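Local coordinates for protein putative oxidoreductase (Bacteroides fragilis NCTC 9343, PDB 3EOF) that probably acts as an oxidoreductase of the nitroreductase family, binding flavin mononucleotide between the two copies of its chain, at residues D27-S32 with V46-D51; E56-A61 with D143-P148; P66-A71 with C129-T134; Q115-L120 with V157-P162. All coordinates share one frame; numbering follows the deposited sequence.

Contact 1: residues D27-S32 with V46-D51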
# COMPACT_ATOMS: atom_id res chain seq x y z
N ASP A 27 6.66 -18.36 7.49
CA ASP A 27 7.82 -18.11 6.62
C ASP A 27 7.48 -17.01 5.59
O ASP A 27 8.26 -16.11 5.37
CB ASP A 27 8.27 -19.39 5.94
CG ASP A 27 9.72 -19.31 5.40
OD1 ASP A 27 10.53 -18.47 5.85
OD2 ASP A 27 10.05 -20.15 4.52
N LEU A 28 6.29 -17.11 4.99
CA LEU A 28 5.78 -16.11 4.06
C LEU A 28 5.67 -14.76 4.75
O LEU A 28 6.12 -13.79 4.22
CB LEU A 28 4.40 -16.52 3.52
CG LEU A 28 4.37 -17.74 2.59
CD1 LEU A 28 2.90 -18.14 2.33
CD2 LEU A 28 5.12 -17.44 1.33
N LEU A 29 5.05 -14.71 5.93
CA LEU A 29 4.93 -13.46 6.68
C LEU A 29 6.33 -12.92 7.07
O LEU A 29 6.62 -11.78 6.77
CB LEU A 29 4.00 -13.63 7.88
CG LEU A 29 2.50 -13.79 7.59
CD1 LEU A 29 1.81 -14.41 8.75
CD2 LEU A 29 1.85 -12.46 7.21
N GLU A 30 7.21 -13.75 7.63
CA GLU A 30 8.51 -13.27 8.02
C GLU A 30 9.23 -12.62 6.84
O GLU A 30 9.87 -11.58 6.99
CB GLU A 30 9.38 -14.38 8.60
CG GLU A 30 10.68 -13.87 9.18
CD GLU A 30 11.54 -14.95 9.80
OE1 GLU A 30 11.17 -16.14 9.80
OE2 GLU A 30 12.60 -14.59 10.31
N THR A 31 9.12 -13.25 5.67
CA THR A 31 9.72 -12.73 4.44
C THR A 31 8.97 -11.47 4.00
O THR A 31 9.57 -10.49 3.64
CB THR A 31 9.79 -13.78 3.30
OG1 THR A 31 10.42 -15.00 3.76
CG2 THR A 31 10.61 -13.25 2.15
N SER A 32 7.66 -11.47 4.08
CA SER A 32 6.95 -10.26 3.68
C SER A 32 7.42 -9.05 4.49
O SER A 32 7.50 -7.95 3.96
CB SER A 32 5.44 -10.44 3.79
OG SER A 32 5.01 -10.39 5.13
N VAL A 46 -0.08 -7.99 12.05
CA VAL A 46 -0.88 -8.90 11.26
C VAL A 46 -1.63 -9.81 12.23
O VAL A 46 -1.00 -10.59 13.00
CB VAL A 46 0.01 -9.79 10.33
CG1 VAL A 46 -0.91 -10.69 9.41
CG2 VAL A 46 1.01 -8.94 9.51
N VAL A 47 -2.95 -9.72 12.22
CA VAL A 47 -3.75 -10.65 12.97
C VAL A 47 -4.05 -11.84 12.05
O VAL A 47 -4.59 -11.68 10.94
CB VAL A 47 -5.06 -10.04 13.50
CG1 VAL A 47 -5.77 -11.06 14.30
CG2 VAL A 47 -4.75 -8.82 14.35
N VAL A 48 -3.66 -13.02 12.52
CA VAL A 48 -3.86 -14.30 11.84
C VAL A 48 -5.09 -14.98 12.46
O VAL A 48 -5.09 -15.29 13.64
CB VAL A 48 -2.63 -15.23 11.97
CG1 VAL A 48 -2.90 -16.61 11.31
CG2 VAL A 48 -1.36 -14.53 11.38
N THR A 49 -6.14 -15.14 11.64
CA THR A 49 -7.38 -15.80 11.95
C THR A 49 -7.53 -17.17 11.25
O THR A 49 -7.64 -17.26 10.05
CB THR A 49 -8.52 -14.90 11.54
OG1 THR A 49 -8.38 -13.68 12.27
CG2 THR A 49 -9.89 -15.56 11.75
N ARG A 50 -7.51 -18.22 12.05
CA ARG A 50 -7.63 -19.59 11.56
C ARG A 50 -8.87 -20.29 12.15
O ARG A 50 -9.45 -21.14 11.50
CB ARG A 50 -6.39 -20.39 11.96
CG ARG A 50 -5.11 -19.99 11.27
CD ARG A 50 -4.05 -20.86 11.85
NE ARG A 50 -2.75 -20.80 11.20
CZ ARG A 50 -2.40 -21.49 10.12
NH1 ARG A 50 -3.29 -22.25 9.49
NH2 ARG A 50 -1.18 -21.36 9.64
N ASP A 51 -9.26 -19.90 13.36
CA ASP A 51 -10.40 -20.49 14.04
C ASP A 51 -11.72 -20.24 13.30
O ASP A 51 -11.98 -19.11 12.89
CB ASP A 51 -10.52 -19.93 15.45
CG ASP A 51 -11.64 -20.59 16.25
OD1 ASP A 51 -11.55 -21.82 16.46
OD2 ASP A 51 -12.59 -19.89 16.65
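Helix 22-32 packs on strand 44-49, the outermost of the antiparallel sheet within this chain of nitroreductase-family fold, and the contact rests on Leu29 of the helix, whose forked end reaches Val46 and Val48. The two branches of the leucine are divided between the valines: CD2 of Leu29 lies 3.9 Å from CG1 of Val46, and CD1 of Leu29 lies 4.1 Å from CG2 of Val48. Both valines point from the strand toward the helix. Val46 offers the methyl anti to its own nitrogen (chi1 -175°), whereas Val48, with nearly the same torsion, uses the methyl anti to its carbonyl carbon; the inner branches therefore face the leucine set between them. Ser32 OG donates to the carbonyl of the same leucine, Leu29 O, over 2.7 Å, approaching in the carbonyl plane on a lone pair at a C=O...donor angle of 120°. The strand continues into the dimer, because residues 46-48 pair in parallel with a strand of the second subunit, and Val48 also packs on Ile178 of that subunit. Beyond the strand end, Glu181 of the second subunit accepts hydrogen bonds from the backbone nitrogens of Arg50 and Asp51, and Arg50 forms a salt bridge with Asp19. Between helix and strand themselves the chemistry is purely apolar, methyl against methyl over 96 Å² of buried surface, which implies an attachment by burial and shape, without directional bonds.

Contact 2: residues E56-A61 with D143-P148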
# COMPACT_ATOMS: atom_id res chain seq x y z
N GLU A 56 -16.35 -16.70 11.51
CA GLU A 56 -17.78 -16.38 11.52
C GLU A 56 -18.05 -15.00 12.10
O GLU A 56 -18.97 -14.31 11.66
CB GLU A 56 -18.58 -17.45 12.28
CG GLU A 56 -18.92 -18.67 11.44
CD GLU A 56 -19.37 -19.85 12.27
OE1 GLU A 56 -19.61 -19.71 13.51
OE2 GLU A 56 -19.47 -20.95 11.66
N ILE A 57 -17.26 -14.63 13.10
CA ILE A 57 -17.32 -13.29 13.70
C ILE A 57 -16.85 -12.19 12.73
O ILE A 57 -17.49 -11.15 12.63
CB ILE A 57 -16.54 -13.26 15.03
CG1 ILE A 57 -17.27 -14.11 16.09
CG2 ILE A 57 -16.41 -11.85 15.51
CD1 ILE A 57 -16.43 -14.32 17.32
N LEU A 58 -15.77 -12.43 12.00
CA LEU A 58 -15.24 -11.48 10.99
C LEU A 58 -16.09 -11.35 9.76
O LEU A 58 -16.06 -10.34 9.08
CB LEU A 58 -13.84 -11.90 10.49
CG LEU A 58 -12.62 -11.64 11.36
CD1 LEU A 58 -11.36 -12.05 10.57
CD2 LEU A 58 -12.62 -10.12 11.75
N SER A 59 -16.81 -12.41 9.46
CA SER A 59 -17.61 -12.52 8.23
C SER A 59 -18.56 -11.36 7.95
O SER A 59 -18.58 -10.85 6.84
CB SER A 59 -18.37 -13.87 8.21
OG SER A 59 -18.79 -14.17 6.90
N PRO A 60 -19.38 -10.97 8.93
CA PRO A 60 -20.29 -9.84 8.73
C PRO A 60 -19.60 -8.52 8.43
O PRO A 60 -20.13 -7.73 7.64
CB PRO A 60 -21.03 -9.73 10.08
CG PRO A 60 -20.82 -10.98 10.76
CD PRO A 60 -19.53 -11.56 10.26
N ALA A 61 -18.45 -8.28 9.07
CA ALA A 61 -17.62 -7.10 8.83
C ALA A 61 -17.29 -7.01 7.31
O ALA A 61 -17.25 -5.92 6.71
CB ALA A 61 -16.32 -7.21 9.64
N ASP A 143 -13.37 -4.23 16.96
CA ASP A 143 -13.99 -4.90 18.04
C ASP A 143 -13.66 -6.40 17.99
O ASP A 143 -13.33 -7.02 19.01
CB ASP A 143 -15.52 -4.71 17.97
CG ASP A 143 -15.95 -3.26 18.11
OD1 ASP A 143 -15.17 -2.44 18.63
OD2 ASP A 143 -17.11 -2.94 17.74
N ALA A 144 -13.72 -6.99 16.80
CA ALA A 144 -13.53 -8.44 16.67
C ALA A 144 -12.14 -8.90 17.06
O ALA A 144 -12.00 -9.90 17.79
CB ALA A 144 -13.88 -8.92 15.25
N LEU A 145 -11.13 -8.14 16.63
CA LEU A 145 -9.73 -8.51 16.83
C LEU A 145 -9.11 -7.79 18.02
O LEU A 145 -7.92 -7.96 18.29
CB LEU A 145 -8.92 -8.25 15.57
CG LEU A 145 -9.52 -8.85 14.28
CD1 LEU A 145 -8.65 -8.56 13.10
CD2 LEU A 145 -9.77 -10.36 14.45
N HIS A 146 -9.92 -7.01 18.72
CA HIS A 146 -9.43 -6.29 19.88
C HIS A 146 -8.23 -5.38 19.59
O HIS A 146 -7.27 -5.33 20.34
CB HIS A 146 -9.08 -7.29 21.00
CG HIS A 146 -10.23 -8.17 21.37
ND1 HIS A 146 -10.23 -9.53 21.15
CD2 HIS A 146 -11.45 -7.87 21.89
CE1 HIS A 146 -11.38 -10.04 21.55
NE2 HIS A 146 -12.14 -9.05 22.00
N LEU A 147 -8.35 -4.60 18.52
CA LEU A 147 -7.31 -3.69 18.08
C LEU A 147 -7.44 -2.43 18.94
O LEU A 147 -8.51 -1.79 18.99
CB LEU A 147 -7.46 -3.36 16.60
CG LEU A 147 -7.56 -4.57 15.67
CD1 LEU A 147 -7.73 -3.99 14.28
CD2 LEU A 147 -6.34 -5.46 15.80
N PRO A 148 -6.41 -2.15 19.71
CA PRO A 148 -6.41 -1.03 20.59
C PRO A 148 -6.01 0.30 19.91
O PRO A 148 -5.85 0.36 18.69
CB PRO A 148 -5.38 -1.46 21.66
CG PRO A 148 -4.45 -2.26 20.99
CD PRO A 148 -5.14 -2.91 19.82
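The backbones of Leu58 and Ala144 come closest here, with CA atoms 6.7 Å apart, where the C-terminal parts of helices 52-58 and 138-145 meet. Within the nitroreductase fold this is a helix-to-helix contact lying over the sheet face that carries Val47 and Thr49. Its middle is the small side chain of Ala144, which faces the other helix and is met by two larger residues. Ile57 brings CG2, the branch anti to its backbone nitrogen, to 3.9 Å from CB of Ala144. Leu58 reaches the same CB of Ala144 with CD2, also at 3.9 Å. The CB of Leu58 does not head straight for its partner, but with CG anti to the carbonyl carbon (chi1 -78°) the far end of the side chain swings nearer, bringing CD2 against both Ala144 and Leu145. Burial changes across the contact: Ile57 sits at the exposed margin, whereas Leu58 and Leu145 are buried against the sheet, Leu58 touching Val74 and Leu145 touching Thr76. Leu145 also makes backbone hydrogen bonds to the second subunit, so this part of the helix belongs to the dimer interface as well. At the next residue, His146, the chain leaves the helix with a positive phi of 57° and turns away from helix 52-58. The surface buried between the two segments amounts to 142 Å², and the contacts found across it are apolar. On the sheet side, the two leucine side chains cross at about a right angle, with Leu58 CD2 set 3.9 Å from Leu145 CD2.

Contact 3: residues P66-A71 with C129-T134. With FMN (flavin mononucleotide), chain C.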
# COMPACT_ATOMS: atom_id res chain seq x y z
N PRO A 66 -17.98 -15.07 1.07
CA PRO A 66 -17.69 -16.45 1.47
C PRO A 66 -16.28 -16.81 1.80
O PRO A 66 -16.07 -17.70 2.60
CB PRO A 66 -18.24 -17.28 0.29
CG PRO A 66 -18.37 -16.31 -0.85
CD PRO A 66 -18.59 -14.98 -0.26
N MSE A 67 -15.32 -16.07 1.26
CA MSE A 67 -13.90 -16.36 1.42
C MSE A 67 -13.42 -16.26 2.85
O MSE A 67 -12.42 -16.88 3.20
CB MSE A 67 -13.04 -15.39 0.57
CG MSE A 67 -13.25 -15.41 -0.93
SE MSE A 67 -14.74 -14.36 -1.59
CE MSE A 67 -14.05 -12.59 -1.32
N VAL A 68 -14.09 -15.44 3.66
CA VAL A 68 -13.72 -15.34 5.07
C VAL A 68 -13.86 -16.68 5.82
O VAL A 68 -13.04 -17.00 6.67
CB VAL A 68 -14.53 -14.27 5.84
CG1 VAL A 68 -14.09 -14.25 7.30
CG2 VAL A 68 -14.36 -12.87 5.21
N LYS A 69 -14.95 -17.41 5.56
CA LYS A 69 -15.15 -18.69 6.24
C LYS A 69 -14.48 -19.82 5.49
O LYS A 69 -14.00 -20.77 6.10
CB LYS A 69 -16.64 -18.99 6.42
CG LYS A 69 -17.39 -18.09 7.41
CD LYS A 69 -18.89 -18.51 7.42
CE LYS A 69 -19.81 -17.48 8.10
NZ LYS A 69 -21.29 -17.82 7.98
N GLU A 70 -14.42 -19.71 4.17
CA GLU A 70 -13.89 -20.77 3.36
C GLU A 70 -12.37 -20.85 3.32
O GLU A 70 -11.84 -21.94 3.16
CB GLU A 70 -14.48 -20.66 1.97
CG GLU A 70 -15.97 -20.93 2.03
CD GLU A 70 -16.68 -20.82 0.69
OE1 GLU A 70 -15.98 -20.80 -0.38
OE2 GLU A 70 -17.95 -20.77 0.75
N ALA A 71 -11.67 -19.74 3.52
CA ALA A 71 -10.20 -19.82 3.49
C ALA A 71 -9.69 -20.40 4.80
O ALA A 71 -10.28 -20.16 5.84
CB ALA A 71 -9.55 -18.46 3.21
N CYS A 129 -7.06 -13.21 -1.95
CA CYS A 129 -8.10 -12.26 -2.30
C CYS A 129 -8.08 -11.19 -1.23
O CYS A 129 -8.07 -11.49 -0.03
CB CYS A 129 -9.47 -12.92 -2.32
SG CYS A 129 -10.75 -11.80 -2.85
N TYR A 130 -8.02 -9.93 -1.64
CA TYR A 130 -8.08 -8.85 -0.70
C TYR A 130 -9.54 -8.59 -0.44
O TYR A 130 -10.35 -8.78 -1.34
CB TYR A 130 -7.48 -7.59 -1.30
CG TYR A 130 -5.94 -7.52 -1.33
CD1 TYR A 130 -5.25 -6.94 -0.29
CD2 TYR A 130 -5.23 -7.94 -2.41
CE1 TYR A 130 -3.87 -6.79 -0.32
CE2 TYR A 130 -3.82 -7.81 -2.44
CZ TYR A 130 -3.16 -7.21 -1.35
OH TYR A 130 -1.79 -7.05 -1.27
N LEU A 131 -9.87 -8.17 0.77
CA LEU A 131 -11.23 -7.76 1.10
C LEU A 131 -11.14 -6.22 1.36
O LEU A 131 -10.42 -5.71 2.32
CB LEU A 131 -11.83 -8.54 2.27
CG LEU A 131 -11.63 -10.06 2.34
CD1 LEU A 131 -12.00 -10.56 3.74
CD2 LEU A 131 -12.39 -10.83 1.23
N GLY A 132 -11.86 -5.49 0.49
CA GLY A 132 -11.96 -4.03 0.54
C GLY A 132 -12.93 -3.59 1.61
O GLY A 132 -12.99 -2.40 2.02
N THR A 133 -13.67 -4.57 2.10
CA THR A 133 -14.65 -4.34 3.16
C THR A 133 -14.02 -3.93 4.49
O THR A 133 -14.71 -3.47 5.41
CB THR A 133 -15.50 -5.58 3.30
OG1 THR A 133 -14.65 -6.74 3.25
CG2 THR A 133 -16.46 -5.64 2.13
N THR A 134 -12.71 -4.12 4.62
CA THR A 134 -11.98 -3.76 5.84
C THR A 134 -12.13 -2.31 6.22
O THR A 134 -12.16 -2.00 7.40
CB THR A 134 -10.45 -4.04 5.67
OG1 THR A 134 -10.27 -5.39 5.29
CG2 THR A 134 -9.73 -3.85 6.93
N1 FMN C . -12.40 -9.03 -4.35
C2 FMN C . -13.61 -9.44 -3.79
O2 FMN C . -14.21 -10.45 -4.22
N3 FMN C . -14.20 -8.72 -2.75
C4 FMN C . -13.62 -7.55 -2.22
O4 FMN C . -13.95 -7.17 -1.03
C4A FMN C . -12.39 -7.14 -2.82
N5 FMN C . -11.76 -6.00 -2.36
C5A FMN C . -10.54 -5.58 -2.87
C6 FMN C . -9.97 -4.43 -2.32
C7 FMN C . -8.76 -3.94 -2.79
C7M FMN C . -8.22 -2.68 -2.17
C8 FMN C . -8.12 -4.60 -3.83
C8M FMN C . -6.71 -4.21 -4.16
C9 FMN C . -8.69 -5.77 -4.39
C9A FMN C . -9.92 -6.29 -3.93
N10 FMN C . -10.56 -7.45 -4.43
C10 FMN C . -11.78 -7.87 -3.88
C1' FMN C . -10.01 -8.22 -5.63
C2' FMN C . -10.28 -7.43 -6.90
O2' FMN C . -11.69 -7.48 -7.17
C3' FMN C . -9.42 -7.90 -8.05
O3' FMN C . -8.02 -7.64 -7.83
C4' FMN C . -9.82 -7.27 -9.39
O4' FMN C . -11.08 -7.76 -9.81
C5' FMN C . -8.85 -7.69 -10.46
O5' FMN C . -8.83 -9.12 -10.38
P FMN C . -7.43 -9.95 -10.32
O1P FMN C . -6.67 -9.64 -9.02
O2P FMN C . -6.59 -9.52 -11.50
O3P FMN C . -7.86 -11.41 -10.53
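The backbone nitrogen of Gly132 donates to two atoms of the flavin: a straighter bond to O4 of FMN (3.1 Å, 155° at the hydrogen) and a shorter but bent and weak one to FMN N5 (2.9 Å, 124°). This pins the N5-O4 side of the isoalloxazine to the end of strand 127-131. Just before it, Leu131 and Cys129 face helix 67-70 and receive the selenomethionine Met67. That chain is bent at chi2 and chi3, carrying Met67 CE to 3.5 Å from Leu131 CD2. Met67 CE is also 3.7 Å from Cys129 SG. The same CE of Met67 lies 3.6 Å from FMN O2, so one methyl spans protein core and cofactor. Cys129 SG in turn approaches FMN N1 at 3.6 Å. The other branch of Leu131, CD1, takes the CG2 methyl of Val68 at 3.6 Å, the two side chains crossing at a slant. Thr11 and Gln65 of the same chain and Thr37 of the second subunit also hydrogen-bond the flavin. The whole contact lies between helix 67-70 and strand 127-131: Val68 leans on Leu58 of helix 52-58, while Tyr130 points away from helix 67-70 and packs on Ala114 and Cys118 of helix 100-123.

Contact 4: residues Q115-L120 with V157-P162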
# COMPACT_ATOMS: atom_id res chain seq x y z
N GLN A 115 1.07 -6.77 0.28
CA GLN A 115 1.32 -7.12 -1.11
C GLN A 115 2.60 -7.93 -1.30
O GLN A 115 2.65 -8.75 -2.19
CB GLN A 115 1.34 -5.88 -1.97
CG GLN A 115 1.47 -6.15 -3.45
CD GLN A 115 0.39 -7.07 -4.01
OE1 GLN A 115 -0.77 -7.07 -3.61
NE2 GLN A 115 0.79 -7.83 -4.99
N THR A 116 3.61 -7.76 -0.45
CA THR A 116 4.81 -8.60 -0.54
C THR A 116 4.36 -10.01 -0.18
O THR A 116 4.64 -10.96 -0.87
CB THR A 116 5.99 -8.11 0.33
OG1 THR A 116 6.31 -6.76 -0.02
CG2 THR A 116 7.21 -8.96 0.09
N PHE A 117 3.58 -10.12 0.89
CA PHE A 117 3.03 -11.41 1.29
C PHE A 117 2.22 -12.05 0.18
O PHE A 117 2.48 -13.20 -0.14
CB PHE A 117 2.13 -11.28 2.54
CG PHE A 117 1.37 -12.53 2.82
CD1 PHE A 117 1.98 -13.59 3.46
CD2 PHE A 117 0.05 -12.66 2.40
CE1 PHE A 117 1.28 -14.78 3.66
CE2 PHE A 117 -0.65 -13.84 2.58
CZ PHE A 117 -0.05 -14.89 3.22
N CYS A 118 1.23 -11.33 -0.37
CA CYS A 118 0.38 -11.87 -1.45
C CYS A 118 1.20 -12.41 -2.63
O CYS A 118 0.90 -13.45 -3.16
CB CYS A 118 -0.62 -10.86 -1.93
SG CYS A 118 -1.90 -10.62 -0.71
N THR A 119 2.23 -11.69 -3.02
CA THR A 119 3.15 -12.11 -4.07
C THR A 119 3.94 -13.37 -3.73
O THR A 119 4.17 -14.26 -4.58
CB THR A 119 4.12 -10.96 -4.35
OG1 THR A 119 3.36 -9.80 -4.70
CG2 THR A 119 5.06 -11.30 -5.45
N LEU A 120 4.40 -13.44 -2.50
CA LEU A 120 5.14 -14.60 -2.01
C LEU A 120 4.20 -15.79 -1.88
O LEU A 120 4.56 -16.90 -2.23
CB LEU A 120 5.83 -14.29 -0.68
CG LEU A 120 7.04 -13.35 -0.79
CD1 LEU A 120 7.46 -12.91 0.59
CD2 LEU A 120 8.23 -13.95 -1.51
N VAL A 157 -6.74 -10.21 3.84
CA VAL A 157 -6.48 -11.14 2.77
C VAL A 157 -6.86 -12.53 3.21
O VAL A 157 -6.39 -13.03 4.23
CB VAL A 157 -5.01 -11.10 2.41
CG1 VAL A 157 -4.60 -12.18 1.41
CG2 VAL A 157 -4.65 -9.72 1.90
N THR A 158 -7.71 -13.16 2.40
CA THR A 158 -8.09 -14.57 2.56
C THR A 158 -7.06 -15.35 1.70
O THR A 158 -6.76 -14.95 0.58
CB THR A 158 -9.54 -14.77 2.16
OG1 THR A 158 -9.72 -14.39 0.78
CG2 THR A 158 -10.45 -13.88 3.10
N VAL A 159 -6.49 -16.39 2.29
CA VAL A 159 -5.41 -17.17 1.70
C VAL A 159 -5.74 -18.66 1.81
O VAL A 159 -6.25 -19.13 2.85
CB VAL A 159 -4.06 -17.10 2.53
CG1 VAL A 159 -2.88 -17.34 1.61
CG2 VAL A 159 -3.91 -15.83 3.29
N GLY A 160 -5.42 -19.40 0.74
CA GLY A 160 -5.65 -20.83 0.72
C GLY A 160 -5.06 -21.42 -0.52
O GLY A 160 -4.57 -20.70 -1.37
N TYR A 161 -5.07 -22.74 -0.60
CA TYR A 161 -4.65 -23.40 -1.82
C TYR A 161 -5.84 -23.27 -2.75
O TYR A 161 -6.95 -23.43 -2.32
CB TYR A 161 -4.31 -24.84 -1.56
CG TYR A 161 -3.04 -24.97 -0.81
CD1 TYR A 161 -3.03 -24.96 0.58
CD2 TYR A 161 -1.85 -25.10 -1.48
CE1 TYR A 161 -1.87 -25.10 1.27
CE2 TYR A 161 -0.69 -25.25 -0.80
CZ TYR A 161 -0.70 -25.25 0.57
OH TYR A 161 0.49 -25.40 1.23
N PRO A 162 -5.59 -22.93 -4.02
CA PRO A 162 -6.68 -22.65 -4.95
C PRO A 162 -7.59 -23.81 -5.27
O PRO A 162 -7.12 -24.91 -5.50
CB PRO A 162 -5.95 -22.24 -6.24
CG PRO A 162 -4.55 -21.98 -5.87
CD PRO A 162 -4.27 -22.80 -4.67
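Phe117 and Cys118 of helix 100-123 lie against Val159 and Val157 of strand 151-160, a helix-on-sheet contact in the core of the nitroreductase fold. The two short segments run nearly alongside each other, their axes 10.7 Å apart at an angle of 20°. Packing is closest at two points. At the first, the ring of Phe117 meets Val159 with its edge: CE2 of Phe117 stands 3.9 Å from CG2 of Val159, and the neighbouring CZ of Phe117 is 4.1 Å from Val159 CG1. The ring extends anti to its backbone nitrogen, at chi1 170°, which sends it out from the helix toward the strand. At the second, the sulfur SG of Cys118 rests on both methyls of Val157, 3.8 Å from CG1 and 3.9 Å from CG2. Between these points the fit is looser, with Phe117 CE2 at 4.4 Å from Val157 CG1. Looser still is the far end of the strand segment, where Tyr161 and Pro162 are partly exposed and diverge from the helix; there Tyr161 forms a cation-pi pair with Lys18. The helix side turned from the sheet faces the second subunit, Thr119 packing on Thr119 of that chain. On this side Thr119 OG1 donates to Gln115 O over 2.8 Å, tilted 23° from the carbonyl plane, on the opposite face from Thr119 N, which shares that oxygen.

The contacts are gathered round one antiparallel sheet ordered 44-49, 73-80, 151-160, 127-131. Contacts 1 and 4 occupy one face, their centres about 10 Å apart, and touch through Leu28 and Phe117, so helices 22-32 and 100-123 form a joint layer. Contact 2 lies over the other face, about 17 Å between centres from contact 1, and meets it at Val47 and Thr49. Contact 3, about 13 Å from contact 2 and 12 Å from contact 4 by centres, binds the flavin at the opposite outer strand of the chain. Along the chain, contact 1 closes first; contact 3 falls between the segments of contact 2, and contact 4 crosses both. The flavin site is thus built on a sheet packed on both faces.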